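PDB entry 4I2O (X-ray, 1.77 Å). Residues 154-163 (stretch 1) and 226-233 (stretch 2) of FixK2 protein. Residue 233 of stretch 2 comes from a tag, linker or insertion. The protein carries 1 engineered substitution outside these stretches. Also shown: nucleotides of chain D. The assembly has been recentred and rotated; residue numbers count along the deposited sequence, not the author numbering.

Stretch 1, residues 154-163: RKTAMERVAT
Stretch 2 (226-233) RLHNLDAA

The start of a helix in stretch 1 packs against a helical segment and turn in stretch 2. Residues 157-163 are helical, with phi near -60° and psi near -42°; Lys155 and Thr156 before them are extended (phi/psi -88/149° and -74/170°). In stretch 2 a helix that enters from earlier in the chain includes residues 226-228, a type I turn from His228 to Asp231 overlaps it, and the chain then extends through Asp231 (-84/-178°) and Ala232 (-104/148°). Glu159 and Asp231 are in register, CA to CA 4.2 Å. Contacts run in opposite order along the two chains: Ala162 meets Leu227 and Leu230, Glu159 meets Leu230 to Ala232, and Lys155 meets Asp231 and Ala232. No direct hydrogen bond joins the stretches; packing buries 390 Å², both sides summed.

Ala162 is the apolar centre. Its CB points toward stretch 2 and sits 3.6 Å from Leu227 O, 3.8 Å from Leu227 CD1 and 4.1 Å from Leu230 CB, so a lone methyl fits where the backbones come close. Leu227 leaves its CA sideways, but chi1 t (-166°) and chi2 p (64°) bring its end nearer to that methyl. Leu230, m,t, points toward the helix and also meets Met158, a flexible side chain in t,p,p, with Met158 CG 4.4 Å from Leu230 CD1.

Glu159 serves both its own helix and the contact. Chi1 m (-68°) directs an extended chain (chi2 t, 167°; chi3 -17°) back toward the N-terminal end of the helix, where OE1 accepts from Thr156 N at 2.7 Å. Thr156, chi1 p (65°), is the N-cap: its OG1 accepts from Glu159 N at 3.2 Å. Glu159 CG lies 3.1 Å from Leu230 O, and Glu159 CA makes a CA-H...O contact with Leu230 O at 3.4 Å. Glu159 CD is 3.6 Å from Ala232 CB, a small group that admits the carboxylate alongside. One water donates to Glu159 OE2 at 2.8 Å and, weakly, to Asp231 O at 3.4 Å.

Lys155 suits its place by length: extended as m,t,t,t, its aliphatic chain lies beside stretch 2, CE 4.3 Å from Ala232 CB, while charged NZ donates to Thr163 OG1 at 2.8 Å. Thr163 OG1, chi1 m (-62°), donates to Glu159 O at 2.7 Å, as is typical of helical threonine. Asp231, chi1 p (70°), chi2 27°, packs its CB on Ala162 CB (4.3 Å) and Thr163 OG1 (3.6 Å); its OD1 lies 2.8 Å from His228 O, two acceptors without a hydrogen bond. Ala232 N is buried without a partner. Ala157 N, at the helix start, donates to OP1 of DA18 of chain D at 2.7 Å.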

# COMPACT_ATOMS: atom_id res chain seq x y z
N ARG A 154 7.61 9.23 -2.60
CA ARG A 154 7.89 10.39 -3.43
C ARG A 154 7.66 11.79 -2.79
O ARG A 154 8.20 12.78 -3.33
CB ARG A 154 7.15 10.29 -4.79
CG ARG A 154 7.63 9.09 -5.60
CD ARG A 154 8.97 9.53 -6.20
NE ARG A 154 9.80 8.52 -6.93
CZ ARG A 154 11.01 8.13 -6.52
NH1 ARG A 154 11.48 8.52 -5.33
NH2 ARG A 154 11.79 7.38 -7.31
N LYS A 155 6.92 11.90 -1.65
CA LYS A 155 6.57 13.24 -1.15
C LYS A 155 7.67 13.79 -0.23
O LYS A 155 8.40 13.02 0.41
CB LYS A 155 5.18 13.28 -0.40
CG LYS A 155 4.03 13.22 -1.40
CD LYS A 155 2.67 13.37 -0.65
CE LYS A 155 1.51 13.34 -1.68
NZ LYS A 155 0.18 13.65 -0.94
N THR A 156 7.84 15.10 -0.21
CA THR A 156 8.84 15.68 0.71
C THR A 156 8.29 15.62 2.12
O THR A 156 7.10 15.32 2.38
CB THR A 156 9.12 17.13 0.37
OG1 THR A 156 7.92 17.85 0.62
CG2 THR A 156 9.49 17.33 -1.12
N ALA A 157 9.11 15.90 3.11
CA ALA A 157 8.62 15.82 4.50
C ALA A 157 7.42 16.79 4.69
O ALA A 157 6.39 16.47 5.30
CB ALA A 157 9.79 16.19 5.47
N MET A 158 7.53 17.99 4.16
CA MET A 158 6.40 18.92 4.34
C MET A 158 5.13 18.48 3.62
O MET A 158 4.01 18.56 4.16
CB MET A 158 6.78 20.32 3.91
CG MET A 158 5.64 21.38 4.09
SD MET A 158 5.01 21.58 5.81
CE MET A 158 6.37 22.63 6.38
N GLU A 159 5.28 17.99 2.39
CA GLU A 159 4.10 17.39 1.72
C GLU A 159 3.45 16.27 2.47
O GLU A 159 2.19 16.10 2.43
CB GLU A 159 4.55 16.91 0.29
CG GLU A 159 4.91 18.04 -0.65
CD GLU A 159 5.64 17.53 -1.90
OE1 GLU A 159 6.15 16.35 -1.87
OE2 GLU A 159 5.86 18.33 -2.84
N ARG A 160 4.26 15.42 3.12
CA ARG A 160 3.71 14.33 3.91
C ARG A 160 2.94 14.87 5.09
O ARG A 160 1.85 14.38 5.40
CB ARG A 160 4.80 13.40 4.45
CG ARG A 160 5.65 12.73 3.31
CD ARG A 160 6.78 11.91 3.90
NE ARG A 160 7.62 11.49 2.71
CZ ARG A 160 8.34 10.37 2.64
NH1 ARG A 160 8.38 9.50 3.65
NH2 ARG A 160 9.05 10.13 1.51
N VAL A 161 3.51 15.84 5.77
CA VAL A 161 2.80 16.38 6.94
C VAL A 161 1.52 17.11 6.58
O VAL A 161 0.48 16.96 7.25
CB VAL A 161 3.76 17.32 7.75
CG1 VAL A 161 2.98 18.07 8.90
CG2 VAL A 161 4.87 16.42 8.41
N ALA A 162 1.54 17.86 5.49
CA ALA A 162 0.34 18.55 5.06
C ALA A 162 -0.71 17.51 4.63
O ALA A 162 -1.89 17.68 4.92
CB ALA A 162 0.66 19.48 3.92
N THR A 163 -0.27 16.46 3.95
CA THR A 163 -1.25 15.39 3.58
C THR A 163 -1.90 14.84 4.85
O THR A 163 -3.12 14.70 4.92
CB THR A 163 -0.58 14.24 2.83
OG1 THR A 163 -0.05 14.80 1.65
CG2 THR A 163 -1.64 13.15 2.41
N ARG A 226 -4.22 26.85 1.82
CA ARG A 226 -2.76 26.99 1.86
C ARG A 226 -2.09 25.68 2.17
O ARG A 226 -1.01 25.39 1.66
CB ARG A 226 -2.32 28.04 2.88
CG ARG A 226 -2.41 29.46 2.35
CD ARG A 226 -2.10 30.50 3.43
NE ARG A 226 -0.68 30.56 3.77
CZ ARG A 226 -0.23 31.02 4.93
NH1 ARG A 226 -1.10 31.44 5.86
NH2 ARG A 226 1.08 31.04 5.16
N LEU A 227 -2.71 24.88 3.02
CA LEU A 227 -2.11 23.59 3.37
C LEU A 227 -2.22 22.61 2.22
O LEU A 227 -1.30 21.80 1.99
CB LEU A 227 -2.78 23.02 4.65
CG LEU A 227 -2.14 21.87 5.41
CD1 LEU A 227 -0.79 22.31 5.98
CD2 LEU A 227 -3.08 21.39 6.53
N HIS A 228 -3.35 22.64 1.50
CA HIS A 228 -3.51 21.80 0.31
C HIS A 228 -2.42 22.18 -0.69
O HIS A 228 -1.89 21.31 -1.40
CB HIS A 228 -4.82 22.12 -0.40
CG HIS A 228 -5.75 20.96 -0.53
ND1 HIS A 228 -5.56 19.95 -1.44
CD2 HIS A 228 -6.91 20.68 0.12
CE1 HIS A 228 -6.55 19.08 -1.33
NE2 HIS A 228 -7.38 19.49 -0.39
N ASN A 229 -2.09 23.46 -0.79
CA ASN A 229 -1.01 23.85 -1.74
C ASN A 229 0.38 23.34 -1.41
O ASN A 229 1.30 23.47 -2.25
CB ASN A 229 -0.88 25.36 -1.88
CG ASN A 229 -2.11 25.99 -2.43
OD1 ASN A 229 -2.96 25.31 -3.01
ND2 ASN A 229 -2.26 27.29 -2.20
N LEU A 230 0.56 22.87 -0.18
CA LEU A 230 1.84 22.34 0.26
C LEU A 230 1.88 20.83 0.13
O LEU A 230 2.92 20.23 0.37
CB LEU A 230 2.09 22.70 1.73
CG LEU A 230 2.25 24.20 2.02
CD1 LEU A 230 2.50 24.35 3.50
CD2 LEU A 230 3.43 24.78 1.23
N ASP A 231 0.75 20.20 -0.19
CA ASP A 231 0.85 18.81 -0.44
C ASP A 231 1.31 18.75 -1.94
O ASP A 231 1.57 19.79 -2.58
CB ASP A 231 -0.39 17.99 -0.02
CG ASP A 231 -1.63 18.22 -0.89
OD1 ASP A 231 -1.53 18.59 -2.09
OD2 ASP A 231 -2.75 17.98 -0.34
N ALA A 232 1.45 17.59 -2.51
CA ALA A 232 1.90 17.61 -3.91
C ALA A 232 0.65 17.31 -4.73
O ALA A 232 -0.21 16.56 -4.26
CB ALA A 232 2.95 16.56 -4.10
N ALA A 233 0.52 17.85 -5.94
CA ALA A 233 -0.72 17.60 -6.69
C ALA A 233 -0.57 16.50 -7.71
O ALA A 233 0.54 16.24 -8.19
CB ALA A 233 -1.24 18.86 -7.36
P DA D 18 12.85 16.69 3.34
OP1 DA D 18 11.73 16.08 2.50
OP2 DA D 18 12.69 17.98 3.95
O5' DA D 18 13.25 15.77 4.58
C5' DA D 18 13.68 14.44 4.22
C4' DA D 18 14.51 13.81 5.32
O4' DA D 18 15.80 14.52 5.41
C3' DA D 18 13.84 13.80 6.71
O3' DA D 18 13.92 12.40 7.07
C2' DA D 18 14.76 14.78 7.47
C1' DA D 18 16.10 14.57 6.80
N9 DA D 18 16.99 15.74 7.03
C8 DA D 18 16.67 17.08 6.92
N7 DA D 18 17.73 17.88 7.14
C5 DA D 18 18.76 17.00 7.47
C6 DA D 18 20.10 17.17 7.82
N6 DA D 18 20.70 18.35 7.92
N1 DA D 18 20.85 16.05 7.99
C2 DA D 18 20.32 14.84 7.88
N3 DA D 18 19.05 14.54 7.56
C4 DA D 18 18.33 15.67 7.36
O HOH W 1 4.72 20.83 -3.25